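Local coordinates for escJ (Escherichia coli, PDB 1YJ7), which forms, as a lipoprotein of the YscJ family, part of the molecular platform on which the type III secretion system of enteropathogenic E. coli is assembled, at the interface of chains A and B. Coordinates in Å, arbitrary orientation; residue numbers count along the deposited sequence, not the author numbering. Chains: chain A/B, escJ.

Contacts 1 and 3 lie about 18 Å apart between the centres of their C-alpha atoms, joined by helix 80-99 of chain A, which supplies A:Glu83, A:Lys86, A:Ile87 and A:Leu90 to contact 3 and A:Lys91 and A:Leu98 to contact 1. Contact 2, centre to centre about 36 Å from each, sets helix 11-23 and strands 29-32 and 38-43 of chain A against strand 3-6 and helix 47-56 of chain B. In all three contacts the copies use different residues. The pairing thus looks head-to-tail and could repeat into a ring-like platform, although this pair alone does not show it.

Contact 1: the interface of chains A and B. Residues chain A 91, 98, 145-146, 148-151; chain B 111-113, 123-125, 158-160.
In this helix-end-on-sheet contact, which may serve platform assembly, the C-terminal end of helix 140-150 of chain A meets strands 105-113, 123-130 and 159-165 of chain B. A:Asn149 hides the most surface here, 99 Å². Its CG stands anti to the carbonyl carbon (chi1 -75°), laying the side chain across the strands. CB of A:Asn149 rests 3.4 Å from the backbone O of B:Ala124. The amide carbon CG lies beside the carbonyl of B:Asn158, and OD1 of A:Asn149 is turned toward CB of B:Ser123, 3.5 Å away. At the tip, ND2 of A:Asn149 donates to the hydroxyl OG of B:Ser160 at 2.7 Å, the acceptor lying in the amide plane. The main-chain O of A:Asn149 is gripped by OG of B:Ser123 at 2.6 Å, from above the carbonyl plane. OG of B:Ser123 also reaches OD1 of B:Asn113 at 2.9 Å, on a lone pair, so its one hydrogen is probably shared between the two acceptors or alternates. A:Lys91 bends at chi2 and chi3; two waters meet its NZ, one also bound by B:Ser111 OG. NZ of A:Lys91 bonds to A:Ser150 O at 2.8 Å, nearly along the C=O axis, and to B:Leu112 O, also at 2.8 Å, from above the carbonyl plane.

Contact 2: the interface of chains A and B. Residues chain A 11-12, 15, 18-19, 30, 38; chain B 3-6, 47, 51.
The ring of B:Phe47, at the start of helix 47-56, forms the apolar centre of this YscJ-family subunit interface. A:Gln18, extended from helix 11-23, lays its amide over one face, the planes 29° apart, with CG of A:Gln18 3.6 Å from CE2 of B:Phe47. B:Ile51 backs the opposite face with CG1, toward the rim, while CD1 of B:Ile51 touches CB of A:Asn15 at 3.7 Å. Around this core A:Ala19 adds its methyl group near CE2. The amide of A:Asn15 has two tasks. ND2 of A:Asn15 donates to the main-chain O of B:Leu5 at 2.9 Å, almost straight at 174°. ND2 of A:Asn15 also sits over one face of the B:Tyr6 ring, offset toward the rim at CZ, 3.2 Å away; amide and ring planes stand 83° apart. B:Tyr6 is flanked farther out by CB of A:Glu11 and CA of A:Lys12. At the polar rim A:Lys30, bent at chi3, brings NZ to B:Gln4 O at 2.8 Å, in the carbonyl plane, and its backbone N reaches B:Glu3 OE2 through a water. OE1 of A:Gln18 and OE1 of B:Glu3 stand 3.0 Å apart; as modelled both would only accept, so the carboxyl group may carry a proton or the amide may be turned over.

Contact 3: the interface of chains A and B. Residues chain A 83, 86-87, 90; chain B 67, 70-71, 79, 81-82, 85.
The phenyl ring of B:Phe71 is held within its own chain on both faces: the CG2 methyl of B:Ile70 lies over the centre of one face, and CB of B:Gln82 covers the other toward the rim. Its outer atoms are turned to chain A. The carboxylate of A:Glu83 lies beyond CE2 and CZ, displaced toward the face that B:Gln82 covers, its plane 28° from that of the ring; OE2 of A:Glu83 is 3.4 Å from CE2 of B:Phe71. The bend at chi2 (64°) turns the carboxylate toward the ring, while CG of A:Glu83 packs 3.8 Å from CB of B:Ser81. OE2 of A:Glu83 is 3.6 Å from the backbone N of B:Gln82, too far for a hydrogen bond, yet the start of helix 80-99 of chain B could ease the negative charge there. A:Ile87 comes in at about a right angle to the B:Phe71 side chain: CD1 of A:Ile87 meets CZ of B:Phe71 at 3.6 Å and CB of B:Ala85 at 3.8 Å, touching both at a corner. The aliphatic stretch of A:Lys86 runs past CG2 of B:Ile70. Farther along, CD2 of A:Leu90, with CG anti to the backbone N (chi1 -177°), meets CG1 of B:Ile67 at 3.8 Å. In this largely apolar contact between neighbouring subunits, which may serve platform assembly, one side of helix 80-99 of chain A lies against the short helix 67-70, the segment that follows it, and the first turns of helix 80-99 in chain B.

Contact 1: the interface of chains A and B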
loop_
_atom_site.group_PDB
_atom_site.type_symbol
_atom_site.label_atom_id
_atom_site.label_comp_id
_atom_site.label_asym_id
_atom_site.label_seq_id
_atom_site.Cartn_x
_atom_site.Cartn_y
_atom_site.Cartn_z
ATOM N N LYS A 91 -5.970 -16.821 9.580
ATOM C CA LYS A 91 -6.717 -16.786 8.334
ATOM C C LYS A 91 -8.094 -16.145 8.555
ATOM O O LYS A 91 -8.516 -15.313 7.767
ATOM C CB LYS A 91 -6.847 -18.194 7.739
ATOM C CG LYS A 91 -7.572 -18.268 6.404
ATOM C CD LYS A 91 -6.844 -17.480 5.286
ATOM C CE LYS A 91 -5.539 -18.128 4.899
ATOM N NZ LYS A 91 -5.025 -17.567 3.576
ATOM N N LEU A 98 -10.143 -8.223 5.258
ATOM C CA LEU A 98 -10.479 -8.009 3.860
ATOM C C LEU A 98 -11.955 -7.598 3.694
ATOM O O LEU A 98 -12.272 -6.592 3.071
ATOM C CB LEU A 98 -10.160 -9.284 3.053
ATOM C CG LEU A 98 -10.372 -9.283 1.540
ATOM C CD1 LEU A 98 -9.424 -10.297 0.844
ATOM C CD2 LEU A 98 -11.825 -9.569 1.178
ATOM N N ASN A 145 -17.050 -16.106 -2.952
ATOM C CA ASN A 145 -15.894 -16.438 -3.774
ATOM C C ASN A 145 -14.597 -15.929 -3.173
ATOM O O ASN A 145 -13.594 -16.615 -3.247
ATOM C CB ASN A 145 -16.092 -15.953 -5.217
ATOM C CG ASN A 145 -16.927 -16.926 -6.043
ATOM O OD1 ASN A 145 -16.543 -18.074 -6.228
ATOM N ND2 ASN A 145 -18.056 -16.465 -6.546
ATOM N N LEU A 146 -14.626 -14.757 -2.537
ATOM C CA LEU A 146 -13.456 -14.249 -1.821
ATOM C C LEU A 146 -13.078 -15.199 -0.690
ATOM O O LEU A 146 -11.917 -15.548 -0.513
ATOM C CB LEU A 146 -13.730 -12.846 -1.266
ATOM C CG LEU A 146 -13.790 -11.732 -2.311
ATOM C CD1 LEU A 146 -14.450 -10.490 -1.736
ATOM C CD2 LEU A 146 -12.385 -11.402 -2.825
ATOM N N LYS A 148 -13.902 -18.414 -0.414
ATOM C CA LYS A 148 -13.546 -19.698 -0.989
ATOM C C LYS A 148 -12.077 -19.724 -1.377
ATOM O O LYS A 148 -11.340 -20.658 -1.064
ATOM C CB LYS A 148 -14.408 -19.979 -2.223
ATOM C CG LYS A 148 -14.028 -21.257 -2.997
ATOM C CD LYS A 148 -14.629 -21.291 -4.391
ATOM C CE LYS A 148 -14.164 -22.506 -5.210
ATOM N NZ LYS A 148 -12.750 -22.408 -5.671
ATOM N N ASN A 149 -11.656 -18.673 -2.063
ATOM C CA ASN A 149 -10.313 -18.636 -2.629
ATOM C C ASN A 149 -9.238 -18.183 -1.651
ATOM O O ASN A 149 -8.044 -18.219 -1.982
ATOM C CB ASN A 149 -10.329 -17.804 -3.919
ATOM C CG ASN A 149 -10.967 -18.561 -5.069
ATOM O OD1 ASN A 149 -10.726 -19.747 -5.221
ATOM N ND2 ASN A 149 -11.786 -17.894 -5.860
ATOM N N SER A 150 -9.638 -17.797 -0.434
ATOM C CA SER A 150 -8.694 -17.445 0.617
ATOM C C SER A 150 -8.188 -18.666 1.376
ATOM O O SER A 150 -7.176 -18.571 2.058
ATOM C CB SER A 150 -9.334 -16.508 1.663
ATOM O OG SER A 150 -9.732 -15.261 1.116
ATOM N N VAL A 151 -8.900 -19.783 1.261
ATOM C CA VAL A 151 -8.821 -20.887 2.225
ATOM C C VAL A 151 -8.663 -22.233 1.545
ATOM O O VAL A 151 -9.337 -22.496 0.568
ATOM C CB VAL A 151 -10.158 -20.977 3.035
ATOM C CG1 VAL A 151 -10.217 -22.246 3.887
ATOM C CG2 VAL A 151 -10.354 -19.749 3.875
ATOM N N SER B 111 -5.525 -12.176 0.086
ATOM C CA SER B 111 -5.439 -13.376 0.918
ATOM C C SER B 111 -5.080 -14.570 0.030
ATOM O O SER B 111 -5.828 -14.930 -0.858
ATOM C CB SER B 111 -6.769 -13.637 1.641
ATOM O OG SER B 111 -6.603 -14.711 2.541
ATOM N N LEU B 112 -3.919 -15.165 0.291
ATOM C CA LEU B 112 -3.402 -16.270 -0.499
ATOM C C LEU B 112 -3.532 -17.599 0.225
ATOM O O LEU B 112 -3.300 -17.684 1.424
ATOM C CB LEU B 112 -1.921 -16.056 -0.804
ATOM C CG LEU B 112 -1.561 -14.880 -1.700
ATOM C CD1 LEU B 112 -0.033 -14.834 -1.809
ATOM C CD2 LEU B 112 -2.214 -14.983 -3.063
ATOM N N ASN B 113 -3.875 -18.616 -0.555
ATOM C CA ASN B 113 -3.910 -20.007 -0.138
ATOM C C ASN B 113 -2.901 -20.749 -1.026
ATOM O O ASN B 113 -3.232 -21.125 -2.128
ATOM C CB ASN B 113 -5.337 -20.520 -0.332
ATOM C CG ASN B 113 -5.444 -22.041 -0.427
ATOM O OD1 ASN B 113 -6.237 -22.572 -1.232
ATOM N ND2 ASN B 113 -4.696 -22.738 0.397
ATOM N N SER B 123 -4.941 -20.871 -4.429
ATOM C CA SER B 123 -5.989 -19.943 -4.816
ATOM C C SER B 123 -5.661 -18.571 -4.217
ATOM O O SER B 123 -4.787 -18.458 -3.366
ATOM C CB SER B 123 -7.364 -20.456 -4.366
ATOM O OG SER B 123 -7.415 -20.524 -2.955
ATOM N N ALA B 124 -6.339 -17.542 -4.706
ATOM C CA ALA B 124 -6.126 -16.184 -4.235
ATOM C C ALA B 124 -7.400 -15.384 -4.231
ATOM O O ALA B 124 -8.213 -15.494 -5.131
ATOM C CB ALA B 124 -5.084 -15.468 -5.104
ATOM N N ALA B 125 -7.545 -14.558 -3.203
ATOM C CA ALA B 125 -8.647 -13.630 -3.085
ATOM C C ALA B 125 -8.080 -12.208 -3.046
ATOM O O ALA B 125 -7.195 -11.910 -2.242
ATOM C CB ALA B 125 -9.424 -13.920 -1.800
ATOM N N ASN B 158 -8.935 -19.949 -10.187
ATOM C CA ASN B 158 -8.856 -19.931 -8.734
ATOM C C ASN B 158 -8.403 -18.577 -8.154
ATOM O O ASN B 158 -7.880 -18.520 -7.053
ATOM C CB ASN B 158 -7.922 -21.038 -8.278
ATOM C CG ASN B 158 -8.362 -22.412 -8.767
ATOM O OD1 ASN B 158 -7.530 -23.244 -9.167
ATOM N ND2 ASN B 158 -9.667 -22.649 -8.755
ATOM N N ILE B 159 -8.612 -17.504 -8.904
ATOM C CA ILE B 159 -8.364 -16.147 -8.421
ATOM C C ILE B 159 -9.663 -15.375 -8.479
ATOM O O ILE B 159 -10.275 -15.266 -9.532
ATOM C CB ILE B 159 -7.296 -15.414 -9.272
ATOM C CG1 ILE B 159 -6.006 -16.218 -9.320
ATOM C CG2 ILE B 159 -7.020 -14.015 -8.695
ATOM C CD1 ILE B 159 -4.961 -15.657 -10.335
ATOM N N SER B 160 -10.087 -14.848 -7.337
ATOM C CA SER B 160 -11.194 -13.912 -7.281
ATOM C C SER B 160 -10.657 -12.501 -7.177
ATOM O O SER B 160 -9.859 -12.209 -6.297
ATOM C CB SER B 160 -12.087 -14.190 -6.053
ATOM O OG SER B 160 -12.766 -15.395 -6.246
HETATM O O HOH W 1 -4.384 -14.779 4.210
HETATM O O HOH W 2 -3.063 -19.731 3.825
#

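Contact 2: the interface of chains A and B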
loop_
_atom_site.group_PDB
_atom_site.type_symbol
_atom_site.label_atom_id
_atom_site.label_comp_id
_atom_site.label_asym_id
_atom_site.label_seq_id
_atom_site.Cartn_x
_atom_site.Cartn_y
_atom_site.Cartn_z
ATOM N N GLU A 11 -13.747 3.558 24.541
ATOM C CA GLU A 11 -14.427 4.653 23.880
ATOM C C GLU A 11 -15.521 4.119 22.949
ATOM O O GLU A 11 -16.637 4.632 22.949
ATOM C CB GLU A 11 -13.410 5.553 23.163
ATOM C CG GLU A 11 -12.587 6.378 24.141
ATOM C CD GLU A 11 -11.499 7.209 23.483
ATOM O OE1 GLU A 11 -10.695 7.820 24.230
ATOM O OE2 GLU A 11 -11.460 7.254 22.249
ATOM N N LYS A 12 -15.228 3.059 22.196
ATOM C CA LYS A 12 -16.186 2.502 21.236
ATOM C C LYS A 12 -17.458 1.992 21.924
ATOM O O LYS A 12 -18.569 2.290 21.484
ATOM C CB LYS A 12 -15.560 1.347 20.449
ATOM C CG LYS A 12 -16.369 0.849 19.273
ATOM C CD LYS A 12 -15.570 -0.244 18.541
ATOM C CE LYS A 12 -16.181 -0.599 17.198
ATOM N NZ LYS A 12 -15.343 -1.621 16.482
ATOM N N ASN A 15 -19.521 4.738 23.505
ATOM C CA ASN A 15 -20.276 5.393 22.444
ATOM C C ASN A 15 -21.511 4.620 22.008
ATOM O O ASN A 15 -22.559 5.209 21.780
ATOM C CB ASN A 15 -19.417 5.650 21.209
ATOM C CG ASN A 15 -18.442 6.773 21.412
ATOM O OD1 ASN A 15 -18.600 7.606 22.305
ATOM N ND2 ASN A 15 -17.415 6.804 20.579
ATOM N N GLN A 18 -24.042 5.000 24.904
ATOM C CA GLN A 18 -24.537 6.367 24.963
ATOM C C GLN A 18 -25.522 6.632 23.834
ATOM O O GLN A 18 -26.611 7.159 24.052
ATOM C CB GLN A 18 -23.367 7.346 24.921
ATOM C CG GLN A 18 -23.750 8.818 24.888
ATOM C CD GLN A 18 -22.553 9.746 25.082
ATOM O OE1 GLN A 18 -22.708 10.966 25.360
ATOM N NE2 GLN A 18 -21.378 9.204 24.924
ATOM N N ALA A 19 -25.183 6.210 22.619
ATOM C CA ALA A 19 -26.091 6.398 21.498
ATOM C C ALA A 19 -27.371 5.581 21.663
ATOM O O ALA A 19 -28.451 6.063 21.354
ATOM C CB ALA A 19 -25.396 6.088 20.166
ATOM N N LYS A 30 -21.168 11.612 30.019
ATOM C CA LYS A 30 -19.976 10.814 29.852
ATOM C C LYS A 30 -18.762 11.575 30.347
ATOM O O LYS A 30 -18.682 12.793 30.172
ATOM C CB LYS A 30 -19.798 10.479 28.365
ATOM C CG LYS A 30 -18.576 9.627 28.061
ATOM C CD LYS A 30 -18.648 9.017 26.684
ATOM C CE LYS A 30 -18.350 10.051 25.594
ATOM N NZ LYS A 30 -18.587 9.494 24.226
ATOM N N MET A 38 -13.799 5.247 30.007
ATOM C CA MET A 38 -15.002 6.060 29.952
ATOM C C MET A 38 -16.011 5.639 31.005
ATOM O O MET A 38 -16.173 4.454 31.278
ATOM C CB MET A 38 -15.653 5.990 28.576
ATOM C CG MET A 38 -14.709 6.271 27.406
ATOM S SD MET A 38 -13.729 7.795 27.566
ATOM C CE MET A 38 -14.971 9.037 27.533
ATOM N N GLU B 3 -19.741 16.503 23.049
ATOM C CA GLU B 3 -19.476 15.136 23.459
ATOM C C GLU B 3 -18.262 14.604 22.702
ATOM O O GLU B 3 -18.149 14.783 21.497
ATOM C CB GLU B 3 -20.670 14.229 23.143
ATOM C CG GLU B 3 -21.907 14.461 24.001
ATOM C CD GLU B 3 -21.723 14.072 25.457
ATOM O OE1 GLU B 3 -20.842 13.258 25.800
ATOM O OE2 GLU B 3 -22.492 14.586 26.270
ATOM N N GLN B 4 -17.372 13.938 23.415
ATOM C CA GLN B 4 -16.229 13.279 22.800
ATOM C C GLN B 4 -16.674 12.063 21.968
ATOM O O GLN B 4 -17.552 11.316 22.387
ATOM C CB GLN B 4 -15.296 12.849 23.900
ATOM C CG GLN B 4 -13.964 12.338 23.458
ATOM C CD GLN B 4 -13.124 11.989 24.639
ATOM O OE1 GLN B 4 -13.042 10.810 25.019
ATOM N NE2 GLN B 4 -12.511 13.013 25.259
ATOM N N LEU B 5 -16.102 11.920 20.769
ATOM C CA LEU B 5 -16.266 10.735 19.934
ATOM C C LEU B 5 -15.106 9.789 20.228
ATOM O O LEU B 5 -15.265 8.763 20.887
ATOM C CB LEU B 5 -16.273 11.122 18.453
ATOM C CG LEU B 5 -17.553 11.283 17.637
ATOM C CD1 LEU B 5 -18.845 11.266 18.414
ATOM C CD2 LEU B 5 -17.465 12.475 16.690
ATOM N N TYR B 6 -13.912 10.160 19.767
ATOM C CA TYR B 6 -12.720 9.333 19.940
ATOM C C TYR B 6 -11.496 10.216 20.168
ATOM O O TYR B 6 -11.432 11.335 19.633
ATOM C CB TYR B 6 -12.495 8.449 18.709
ATOM C CG TYR B 6 -13.601 7.454 18.499
ATOM C CD1 TYR B 6 -14.605 7.685 17.580
ATOM C CD2 TYR B 6 -13.666 6.291 19.270
ATOM C CE1 TYR B 6 -15.652 6.773 17.415
ATOM C CE2 TYR B 6 -14.703 5.390 19.114
ATOM C CZ TYR B 6 -15.688 5.634 18.203
ATOM O OH TYR B 6 -16.706 4.723 18.073
ATOM N N PHE B 47 -24.839 13.646 18.381
ATOM C CA PHE B 47 -24.060 12.483 18.793
ATOM C C PHE B 47 -24.567 11.184 18.191
ATOM O O PHE B 47 -23.793 10.416 17.630
ATOM C CB PHE B 47 -24.028 12.340 20.320
ATOM C CG PHE B 47 -23.138 11.227 20.791
ATOM C CD1 PHE B 47 -21.789 11.428 20.959
ATOM C CD2 PHE B 47 -23.649 9.964 21.007
ATOM C CE1 PHE B 47 -20.967 10.407 21.379
ATOM C CE2 PHE B 47 -22.826 8.941 21.431
ATOM C CZ PHE B 47 -21.489 9.163 21.596
ATOM N N ILE B 51 -22.449 8.825 15.461
ATOM C CA ILE B 51 -22.036 7.466 15.697
ATOM C C ILE B 51 -22.593 6.553 14.603
ATOM O O ILE B 51 -21.892 5.670 14.137
ATOM C CB ILE B 51 -22.452 6.992 17.128
ATOM C CG1 ILE B 51 -21.656 7.759 18.190
ATOM C CG2 ILE B 51 -22.285 5.479 17.284
ATOM C CD1 ILE B 51 -20.155 7.626 18.127
HETATM O O HOH W 3 -21.688 14.182 28.627
#

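Contact 3: the interface of chains A and B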
loop_
_atom_site.group_PDB
_atom_site.type_symbol
_atom_site.label_atom_id
_atom_site.label_comp_id
_atom_site.label_asym_id
_atom_site.label_seq_id
_atom_site.Cartn_x
_atom_site.Cartn_y
_atom_site.Cartn_z
ATOM N N GLU A 83 -0.749 -25.166 16.975
ATOM C CA GLU A 83 -0.237 -24.440 15.830
ATOM C C GLU A 83 -1.315 -24.215 14.784
ATOM O O GLU A 83 -1.485 -23.101 14.291
ATOM C CB GLU A 83 0.924 -25.229 15.198
ATOM C CG GLU A 83 1.466 -24.602 13.931
ATOM C CD GLU A 83 2.086 -23.252 14.199
ATOM O OE1 GLU A 83 2.458 -23.007 15.368
ATOM O OE2 GLU A 83 2.207 -22.446 13.240
ATOM N N LYS A 86 -3.871 -21.665 15.655
ATOM C CA LYS A 86 -3.360 -20.306 15.504
ATOM C C LYS A 86 -3.277 -19.896 14.038
ATOM O O LYS A 86 -3.554 -18.764 13.699
ATOM C CB LYS A 86 -2.021 -20.146 16.233
ATOM C CG LYS A 86 -2.211 -20.037 17.734
ATOM C CD LYS A 86 -1.021 -19.467 18.450
ATOM C CE LYS A 86 -1.107 -19.783 19.943
ATOM N NZ LYS A 86 -0.107 -19.065 20.787
ATOM N N ILE A 87 -2.917 -20.828 13.161
ATOM C CA ILE A 87 -2.916 -20.576 11.727
ATOM C C ILE A 87 -4.343 -20.301 11.212
ATOM O O ILE A 87 -4.568 -19.429 10.358
ATOM C CB ILE A 87 -2.295 -21.804 10.992
ATOM C CG1 ILE A 87 -0.785 -21.896 11.282
ATOM C CG2 ILE A 87 -2.632 -21.774 9.511
ATOM C CD1 ILE A 87 0.057 -20.888 10.515
ATOM N N LEU A 90 -5.432 -16.865 12.377
ATOM C CA LEU A 90 -4.829 -15.843 11.512
ATOM C C LEU A 90 -5.588 -15.706 10.197
ATOM O O LEU A 90 -5.826 -14.601 9.741
ATOM C CB LEU A 90 -3.340 -16.141 11.251
ATOM C CG LEU A 90 -2.588 -15.115 10.423
ATOM C CD1 LEU A 90 -2.477 -13.783 11.180
ATOM C CD2 LEU A 90 -1.207 -15.642 10.062
ATOM N N ILE B 67 0.203 -11.024 12.544
ATOM C CA ILE B 67 1.010 -12.237 12.418
ATOM C C ILE B 67 2.284 -12.192 13.272
ATOM O O ILE B 67 2.760 -13.225 13.720
ATOM C CB ILE B 67 1.384 -12.475 10.928
ATOM C CG1 ILE B 67 2.056 -13.832 10.736
ATOM C CG2 ILE B 67 2.287 -11.358 10.397
ATOM C CD1 ILE B 67 2.240 -14.192 9.275
ATOM N N ILE B 70 1.029 -13.058 16.849
ATOM C CA ILE B 70 0.610 -14.463 16.968
ATOM C C ILE B 70 1.818 -15.394 16.886
ATOM O O ILE B 70 1.887 -16.392 17.592
ATOM C CB ILE B 70 -0.433 -14.842 15.860
ATOM C CG1 ILE B 70 -1.671 -13.937 15.921
ATOM C CG2 ILE B 70 -0.870 -16.305 15.985
ATOM C CD1 ILE B 70 -2.348 -13.891 17.266
ATOM N N PHE B 71 2.766 -15.041 16.023
ATOM C CA PHE B 71 4.000 -15.792 15.818
ATOM C C PHE B 71 5.210 -14.859 16.028
ATOM O O PHE B 71 5.804 -14.365 15.060
ATOM C CB PHE B 71 4.019 -16.374 14.402
ATOM C CG PHE B 71 2.944 -17.394 14.144
ATOM C CD1 PHE B 71 2.068 -17.244 13.075
ATOM C CD2 PHE B 71 2.809 -18.508 14.962
ATOM C CE1 PHE B 71 1.075 -18.181 12.837
ATOM C CE2 PHE B 71 1.821 -19.446 14.728
ATOM C CZ PHE B 71 0.957 -19.289 13.666
ATOM N N SER B 79 9.447 -23.115 13.167
ATOM C CA SER B 79 8.506 -24.134 12.724
ATOM C C SER B 79 8.193 -23.939 11.241
ATOM O O SER B 79 8.023 -22.807 10.810
ATOM C CB SER B 79 7.209 -24.047 13.545
ATOM O OG SER B 79 6.070 -24.450 12.791
ATOM N N SER B 81 5.374 -24.557 9.659
ATOM C CA SER B 81 4.045 -23.959 9.532
ATOM C C SER B 81 4.076 -22.447 9.733
ATOM O O SER B 81 3.452 -21.711 8.980
ATOM C CB SER B 81 3.081 -24.589 10.539
ATOM O OG SER B 81 2.806 -25.929 10.165
ATOM N N GLN B 82 4.796 -22.008 10.759
ATOM C CA GLN B 82 4.917 -20.595 11.099
ATOM C C GLN B 82 5.743 -19.839 10.049
ATOM O O GLN B 82 5.433 -18.700 9.684
ATOM C CB GLN B 82 5.567 -20.462 12.467
ATOM C CG GLN B 82 6.015 -19.071 12.829
ATOM C CD GLN B 82 6.568 -18.981 14.239
ATOM O OE1 GLN B 82 7.366 -18.086 14.535
ATOM N NE2 GLN B 82 6.137 -19.891 15.120
ATOM N N ALA B 85 3.580 -19.344 6.945
ATOM C CA ALA B 85 2.634 -18.246 7.163
ATOM C C ALA B 85 3.281 -16.877 6.911
ATOM O O ALA B 85 2.661 -15.991 6.310
ATOM C CB ALA B 85 2.094 -18.300 8.586
#